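Long-range contacts in bacterioferritin comigratory protein (Xylella fastidiosa, PDB 3IXR), which probably reduces hydrogen peroxide and organic hydroperoxides, acting as a thiol-dependent peroxidase of the PrxQ group of peroxiredoxins: residues Asn51-Leu56 / Thr144-Pro149; Ser67-Leu72 / Val160-His165; Glu73-Leu78 / Gly107-Leu112. The protein carries 1 engineered substitution. One frame throughout, in Å; residues are numbered along the deposited sequence.

Contact 1. Residues Asn51-Leu56 / Thr144-Pro149; sequences NQWLVL and TFLIGP
The carbonyl oxygen of Leu54 takes the backbone N-H of Ile147 at 2.8 Å between N and O, almost straight at the hydrogen (176°), and the CA-H of Leu146 approaches the same oxygen. Leu54 N answers with a bond to Ile147 O, which closes a hydrogen-bonded antiparallel pair. Leu56 and Phe145 form a second such pair, with Val55 and Leu146 as the non-hydrogen-bonded pair between them. The strand segments 53-56 and 144-147 run at 172° to one another, their axes 4.8 Å apart at closest.

Each face of the sheet has its own packing. Ile147 CD1 sits 4.1 Å from both Leu54 CD2 and Leu56 CB, on the face shared with Phe145. On the other face the two methyls of Val55 divide their work: CG1, anti to the backbone N, meets Thr144 CG2 at 3.5 Å, while CG2 meets Leu146 CD1. Helix 165-177 covers this side through Val169 and Leu173.

Where the strands end, the Trp53 indole takes over. Pro149 CD lies above the middle of its six-membered ring, 4.1 Å from the centroid, and Gly148 CA rests on the same face nearer the rim, both as CH-pi contacts. Asn51 N then reaches a lone pair of Pro149 O at 2.9 Å, and a water lies within hydrogen-bonding distance of both Gln52 O and Gly148 O. Trp53 and Val55 direct their backbone bonds to strand 86-92, Leu54 and Leu56 theirs to 144-147; with main-chain polarity met on two flanks, hydrocarbon can fill both faces of a buried sheet.

Contact 2. Residues Ser67-Leu72 / Val160-His165; sequences SSTEGL and VKVPGH. Engineered in segment 67-72: Ser67 (natural residue Cys).
Glu70 and His165 both carry CG anti to the backbone N (chi1 -173° and 180°), and beyond CG the extended chain of Glu70 carries the carboxylate from the helix to the edge of the loop, beside the imidazole. The carboxylate and ring planes stand 71° apart, and the bond from His165 ND1 to Glu70 OE2 is long and weak at 3.4 Å. The stronger partner of this carboxylate is Arg142, which forms a salt bridge with Glu70 OE1. Val160 CG1 lies 3.5 Å above the centre of one face of the His165 ring and probably restricts its tilt.

The apolar half of the contact depends on one methyl. Val162 CG1 points into the flank of the helix, 3.7 Å from Glu70 N and 4.0 Å from Glu70 CB. In the conformer described here, Thr69 offers its CG2 methyl to the same group at 3.8 Å, while its hydroxyl is bonded back to Pro65 O.

Val162 opens a type II turn closed by the bond from His165 N to Val162 O, 3.0 Å long. Gly164 occupies the third position with positive phi and is also the N-cap of helix 165-177. Ser67, engineered in place of the natural Cys, bonds in the conformer described through OG to Arg142 NH1. The natural cysteine's place in the first turn of a helix, following Pro60 and Thr64 in the family's Pro-x-x-x-Thr-x-x-Cys pattern, is consistent with the peroxidatic site of peroxiredoxins built on the thioredoxin fold.

Contact 3. Residues Glu73-Leu78 / Gly107-Leu112; sequences EFNLLL and GFTFPL
Asn75 concentrates the tight part of this contact in its side-chain oxygen: Thr109 N gives its N-H to Asn75 OD1 at 2.7 Å, nearly straight (163°) but 29° out of the amide carbonyl plane. Thr109 OG1 also lies 2.9 Å from Asn75 OD1. Next to the amide the Phe110 ring turns its edge to the helix, with Asn75 CB in the ring plane 3.9 Å from Phe110 CE2. A chi1 of 59°, which sets Phe110 CG between its own backbone N and carbonyl carbon, turns the ring back alongside Asn75. Leu78 CD2 packs against Phe110 CB at 3.9 Å, and Phe108 CB covers part of one ring face.

The other side is looser and wetter. There Asn75 ND2 makes a weak bond to the O of exposed Gly107, and a water bridges Asn75 O, to which it donates at 2.8 Å, and Thr109 OG1. Thr109 joins the two sides, its N-H inward and its OG1 to the water.

Helix 65-82 belongs to the thioredoxin-fold unit 53-58/65-82/86-92; the loop 107-112 closes a second beta-alpha-beta crossover, 86-92/96-106/112-114, which is added to that core as in peroxiredoxins.

In the fold
Helix 65-82 is the common element: contact 2 uses its first turns, contact 3 the following ones, and their centres lie about 11 Å apart. Contact 1 belongs to the sheet that helix 65-82 packs on, its centre about 15 Å from that of contact 3 and about 18 Å from that of contact 2. The levels meet where Val55 CG1 packs 3.9 Å from Phe74 CE1, and where Thr144 N lies 4.1 Å from Val160 CG2. Between contacts 2 and 3, Glu73 OE1 probably accepts a hydrogen bond from Gly164 N at 3.0 Å. The engineered Ser67, at the probable peroxidatic position, lies on the same helix, which packs against the sheet and both loops.

Contact 1. Residues Asn51-Leu56 / Thr144-Pro149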
# COMPACT_ATOMS: atom_id res chain seq x y z
N ASN A 51 10.15 -13.66 0.17
CA ASN A 51 10.52 -14.25 -1.16
C ASN A 51 9.67 -13.77 -2.32
O ASN A 51 9.77 -14.31 -3.43
CB ASN A 51 10.54 -15.81 -1.19
CG ASN A 51 11.40 -16.39 -0.12
OD1 ASN A 51 12.55 -15.97 0.04
ND2 ASN A 51 10.85 -17.31 0.68
N GLN A 52 8.87 -12.73 -2.09
CA GLN A 52 8.13 -12.13 -3.19
C GLN A 52 8.32 -10.58 -3.05
O GLN A 52 8.73 -10.11 -1.99
CB GLN A 52 6.64 -12.49 -3.09
CG GLN A 52 6.35 -13.95 -2.95
CD GLN A 52 4.94 -14.17 -2.40
OE1 GLN A 52 4.05 -13.36 -2.68
NE2 GLN A 52 4.73 -15.26 -1.64
N TRP A 53 8.02 -9.80 -4.11
CA TRP A 53 7.97 -8.33 -4.02
C TRP A 53 6.57 -7.94 -3.58
O TRP A 53 5.56 -8.53 -4.04
CB TRP A 53 8.14 -7.76 -5.41
CG TRP A 53 9.56 -7.96 -5.90
CD1 TRP A 53 10.02 -9.07 -6.58
CD2 TRP A 53 10.69 -7.07 -5.76
NE1 TRP A 53 11.40 -8.94 -6.85
CE2 TRP A 53 11.81 -7.70 -6.41
CE3 TRP A 53 10.88 -5.80 -5.19
CZ2 TRP A 53 13.08 -7.12 -6.45
CZ3 TRP A 53 12.13 -5.22 -5.26
CH2 TRP A 53 13.22 -5.88 -5.91
N LEU A 54 6.54 -6.93 -2.73
CA LEU A 54 5.25 -6.38 -2.32
C LEU A 54 5.17 -4.85 -2.60
O LEU A 54 6.07 -4.09 -2.26
CB LEU A 54 5.10 -6.59 -0.79
CG LEU A 54 3.78 -6.06 -0.20
CD1 LEU A 54 2.54 -6.73 -0.90
CD2 LEU A 54 3.80 -6.15 1.32
N VAL A 55 4.09 -4.46 -3.27
CA VAL A 55 3.76 -3.04 -3.41
C VAL A 55 2.76 -2.72 -2.35
O VAL A 55 1.63 -3.22 -2.40
CB VAL A 55 3.12 -2.68 -4.76
CG1 VAL A 55 2.82 -1.14 -4.81
CG2 VAL A 55 4.21 -3.02 -5.97
N LEU A 56 3.18 -1.91 -1.39
CA LEU A 56 2.30 -1.53 -0.28
C LEU A 56 1.95 -0.03 -0.49
O LEU A 56 2.79 0.87 -0.39
CB LEU A 56 3.06 -1.73 1.02
CG LEU A 56 2.23 -1.54 2.28
CD1 LEU A 56 1.26 -2.77 2.40
CD2 LEU A 56 3.23 -1.55 3.45
N THR A 144 3.66 5.10 -1.42
CA THR A 144 3.78 3.70 -1.85
C THR A 144 5.20 3.21 -1.63
O THR A 144 6.18 3.96 -1.85
CB THR A 144 3.51 3.63 -3.41
OG1 THR A 144 2.18 4.16 -3.64
CG2 THR A 144 3.66 2.17 -3.87
N PHE A 145 5.32 1.96 -1.18
CA PHE A 145 6.64 1.37 -0.93
C PHE A 145 6.77 0.10 -1.73
O PHE A 145 5.84 -0.70 -1.79
CB PHE A 145 6.68 1.09 0.57
CG PHE A 145 6.58 2.32 1.35
CD1 PHE A 145 5.30 2.81 1.75
CD2 PHE A 145 7.73 3.01 1.76
CE1 PHE A 145 5.25 4.04 2.46
CE2 PHE A 145 7.68 4.18 2.51
CZ PHE A 145 6.49 4.75 2.85
N LEU A 146 7.94 -0.07 -2.36
CA LEU A 146 8.18 -1.35 -3.03
C LEU A 146 9.11 -2.08 -2.10
O LEU A 146 10.17 -1.59 -1.78
CB LEU A 146 8.87 -1.14 -4.41
CG LEU A 146 9.19 -2.45 -5.12
CD1 LEU A 146 7.94 -3.23 -5.58
CD2 LEU A 146 10.08 -2.10 -6.36
N ILE A 147 8.61 -3.16 -1.56
CA ILE A 147 9.37 -3.98 -0.55
C ILE A 147 9.89 -5.27 -1.22
O ILE A 147 9.12 -6.01 -1.85
CB ILE A 147 8.42 -4.33 0.62
CG1 ILE A 147 7.84 -3.01 1.18
CG2 ILE A 147 9.19 -5.20 1.66
CD1 ILE A 147 6.65 -3.28 2.10
N GLY A 148 11.18 -5.51 -1.10
CA GLY A 148 11.77 -6.70 -1.77
C GLY A 148 11.59 -8.00 -0.98
O GLY A 148 10.99 -8.05 0.12
N PRO A 149 12.13 -9.09 -1.52
CA PRO A 149 11.82 -10.46 -1.06
C PRO A 149 12.46 -10.72 0.31
O PRO A 149 12.05 -11.66 1.02
CB PRO A 149 12.37 -11.35 -2.19
CG PRO A 149 13.35 -10.51 -2.97
CD PRO A 149 12.85 -9.05 -2.81
O HOH W 1 8.20 -8.82 0.62

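Contact 2. Residues Ser67-Leu72 / Val160-His165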
# COMPACT_ATOMS: atom_id res chain seq x y z
N SER A 67 -8.59 7.85 -4.66
CA SER A 67 -8.30 6.49 -4.21
C SER A 67 -9.00 5.42 -5.03
O SER A 67 -8.47 4.35 -5.19
CB SER A 67 -8.51 6.37 -2.69
OG SER A 67 -7.76 7.41 -2.10
N SER A 68 -10.18 5.73 -5.62
CA SER A 68 -10.72 4.75 -6.53
C SER A 68 -9.96 4.70 -7.86
O SER A 68 -9.66 3.59 -8.31
CB SER A 68 -12.22 4.91 -6.81
OG SER A 68 -12.42 6.13 -7.49
N THR A 69 -9.50 5.87 -8.36
CA THR A 69 -8.60 5.85 -9.53
C THR A 69 -7.32 5.11 -9.25
O THR A 69 -6.93 4.23 -10.03
CB THR A 69 -8.29 7.29 -9.94
OG1 THR A 69 -9.54 7.95 -10.31
CG2 THR A 69 -7.36 7.26 -11.14
N GLU A 70 -6.68 5.40 -8.10
CA GLU A 70 -5.47 4.65 -7.81
C GLU A 70 -5.66 3.10 -7.76
O GLU A 70 -4.89 2.35 -8.31
CB GLU A 70 -4.80 5.14 -6.49
CG GLU A 70 -3.43 4.49 -6.24
CD GLU A 70 -2.73 5.08 -5.05
OE1 GLU A 70 -3.37 5.78 -4.22
OE2 GLU A 70 -1.51 4.83 -4.94
N GLY A 71 -6.75 2.69 -7.05
CA GLY A 71 -7.09 1.27 -6.99
C GLY A 71 -7.30 0.62 -8.34
O GLY A 71 -6.93 -0.47 -8.59
N LEU A 72 -8.07 1.32 -9.13
CA LEU A 72 -8.33 0.82 -10.47
C LEU A 72 -7.10 0.72 -11.35
O LEU A 72 -6.98 -0.32 -12.12
CB LEU A 72 -9.39 1.67 -11.19
CG LEU A 72 -10.84 1.57 -10.54
CD1 LEU A 72 -11.68 2.69 -11.16
CD2 LEU A 72 -11.45 0.14 -10.81
N VAL A 160 2.38 11.15 -3.34
CA VAL A 160 2.09 10.50 -4.62
C VAL A 160 0.99 11.30 -5.38
O VAL A 160 -0.05 11.70 -4.82
CB VAL A 160 1.56 9.05 -4.36
CG1 VAL A 160 0.97 8.47 -5.59
CG2 VAL A 160 2.81 8.21 -3.93
N LYS A 161 1.26 11.45 -6.68
CA LYS A 161 0.24 11.99 -7.62
C LYS A 161 -0.46 10.81 -8.24
O LYS A 161 0.20 9.94 -8.81
CB LYS A 161 1.00 12.71 -8.75
N VAL A 162 -1.81 10.80 -8.21
CA VAL A 162 -2.45 9.58 -8.58
C VAL A 162 -2.29 9.14 -10.07
O VAL A 162 -1.97 8.06 -10.35
CB VAL A 162 -3.96 9.58 -8.24
CG1 VAL A 162 -4.63 8.43 -8.83
CG2 VAL A 162 -4.17 9.54 -6.69
N PRO A 163 -2.58 10.06 -11.02
CA PRO A 163 -2.64 9.47 -12.37
C PRO A 163 -1.30 8.95 -12.91
O PRO A 163 -0.33 9.67 -12.86
CB PRO A 163 -3.15 10.62 -13.26
CG PRO A 163 -3.62 11.75 -12.25
CD PRO A 163 -2.94 11.47 -10.89
N GLY A 164 -1.31 7.66 -13.37
CA GLY A 164 -0.14 6.96 -13.94
C GLY A 164 0.76 6.42 -12.86
O GLY A 164 1.78 5.76 -13.18
N HIS A 165 0.38 6.61 -11.58
CA HIS A 165 1.30 6.13 -10.56
C HIS A 165 1.49 4.62 -10.61
O HIS A 165 2.62 4.14 -10.48
CB HIS A 165 0.72 6.45 -9.12
CG HIS A 165 1.63 5.97 -8.02
ND1 HIS A 165 1.20 5.18 -6.97
CD2 HIS A 165 2.93 6.29 -7.78
CE1 HIS A 165 2.24 4.99 -6.13
NE2 HIS A 165 3.29 5.63 -6.60

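Contact 3. Residues Glu73-Leu78 / Gly107-Leu112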
# COMPACT_ATOMS: atom_id res chain seq x y z
N GLU A 73 -6.18 1.64 -11.21
CA GLU A 73 -4.95 1.56 -11.98
C GLU A 73 -4.09 0.41 -11.55
O GLU A 73 -3.51 -0.29 -12.39
CB GLU A 73 -4.21 2.89 -11.99
CG GLU A 73 -5.05 3.99 -12.69
CD GLU A 73 -4.26 5.21 -13.07
OE1 GLU A 73 -3.10 5.37 -12.69
OE2 GLU A 73 -4.86 6.09 -13.76
N PHE A 74 -3.99 0.18 -10.24
CA PHE A 74 -3.33 -1.03 -9.81
C PHE A 74 -4.08 -2.31 -10.24
O PHE A 74 -3.47 -3.28 -10.60
CB PHE A 74 -3.14 -1.02 -8.28
CG PHE A 74 -1.92 -0.32 -7.84
CD1 PHE A 74 -0.64 -0.73 -8.20
CD2 PHE A 74 -2.10 0.87 -7.10
CE1 PHE A 74 0.53 0.04 -7.79
CE2 PHE A 74 -1.06 1.66 -6.64
CZ PHE A 74 0.33 1.24 -6.96
N ASN A 75 -5.43 -2.29 -10.23
CA ASN A 75 -6.17 -3.48 -10.46
C ASN A 75 -5.93 -3.95 -11.94
O ASN A 75 -5.75 -5.17 -12.20
CB ASN A 75 -7.65 -3.14 -10.23
CG ASN A 75 -8.45 -4.40 -9.92
OD1 ASN A 75 -8.05 -5.27 -9.12
ND2 ASN A 75 -9.56 -4.52 -10.62
N LEU A 76 -5.98 -2.96 -12.83
CA LEU A 76 -5.71 -3.23 -14.27
C LEU A 76 -4.36 -3.92 -14.47
O LEU A 76 -4.26 -4.77 -15.38
CB LEU A 76 -5.73 -1.90 -15.03
CG LEU A 76 -5.30 -1.92 -16.49
CD1 LEU A 76 -6.31 -2.86 -17.15
CD2 LEU A 76 -5.47 -0.43 -16.97
N LEU A 77 -3.32 -3.55 -13.68
CA LEU A 77 -1.95 -3.98 -13.89
C LEU A 77 -1.64 -5.25 -13.09
O LEU A 77 -0.55 -5.82 -13.13
CB LEU A 77 -0.96 -2.86 -13.48
CG LEU A 77 -1.07 -1.64 -14.42
CD1 LEU A 77 0.02 -0.68 -13.92
CD2 LEU A 77 -0.76 -2.15 -15.87
N LEU A 78 -2.60 -5.60 -12.21
CA LEU A 78 -2.33 -6.66 -11.26
C LEU A 78 -1.69 -7.97 -11.93
O LEU A 78 -0.68 -8.55 -11.43
CB LEU A 78 -3.50 -6.92 -10.25
CG LEU A 78 -3.11 -7.94 -9.14
CD1 LEU A 78 -2.19 -7.44 -8.09
CD2 LEU A 78 -4.39 -8.39 -8.42
N GLY A 107 -14.67 -3.43 -8.02
CA GLY A 107 -14.20 -4.68 -8.50
C GLY A 107 -12.73 -4.95 -8.31
O GLY A 107 -12.06 -5.65 -9.14
N PHE A 108 -12.19 -4.45 -7.20
CA PHE A 108 -10.78 -4.75 -6.93
C PHE A 108 -10.53 -6.25 -6.68
O PHE A 108 -11.32 -6.95 -5.95
CB PHE A 108 -10.28 -4.00 -5.66
CG PHE A 108 -10.29 -2.52 -5.76
CD1 PHE A 108 -10.27 -1.83 -7.01
CD2 PHE A 108 -10.37 -1.76 -4.58
CE1 PHE A 108 -10.25 -0.45 -7.06
CE2 PHE A 108 -10.34 -0.33 -4.59
CZ PHE A 108 -10.32 0.35 -5.87
N THR A 109 -9.43 -6.73 -7.25
CA THR A 109 -9.07 -8.17 -7.10
C THR A 109 -7.95 -8.41 -6.07
O THR A 109 -7.68 -9.57 -5.73
CB THR A 109 -8.76 -8.89 -8.45
OG1 THR A 109 -7.74 -8.20 -9.13
CG2 THR A 109 -9.92 -8.89 -9.32
N PHE A 110 -7.32 -7.35 -5.60
CA PHE A 110 -6.27 -7.44 -4.56
C PHE A 110 -6.87 -6.90 -3.22
O PHE A 110 -7.91 -6.20 -3.20
CB PHE A 110 -5.04 -6.57 -5.02
CG PHE A 110 -5.41 -5.13 -5.24
CD1 PHE A 110 -5.39 -4.19 -4.18
CD2 PHE A 110 -5.83 -4.69 -6.46
CE1 PHE A 110 -5.75 -2.87 -4.27
CE2 PHE A 110 -6.22 -3.29 -6.59
CZ PHE A 110 -6.22 -2.36 -5.49
N PRO A 111 -6.23 -7.22 -2.14
CA PRO A 111 -6.80 -6.86 -0.86
C PRO A 111 -6.50 -5.46 -0.38
O PRO A 111 -5.47 -4.91 -0.79
CB PRO A 111 -6.06 -7.84 0.13
CG PRO A 111 -5.45 -8.88 -0.71
CD PRO A 111 -5.08 -8.14 -1.97
N LEU A 112 -7.28 -4.93 0.56
CA LEU A 112 -7.05 -3.65 1.22
C LEU A 112 -6.83 -3.93 2.72
O LEU A 112 -7.72 -4.60 3.33
CB LEU A 112 -8.24 -2.64 1.11
CG LEU A 112 -8.61 -2.35 -0.37
CD1 LEU A 112 -9.92 -1.49 -0.48
CD2 LEU A 112 -7.38 -1.70 -1.15
O HOH W 2 -7.29 -7.39 -11.60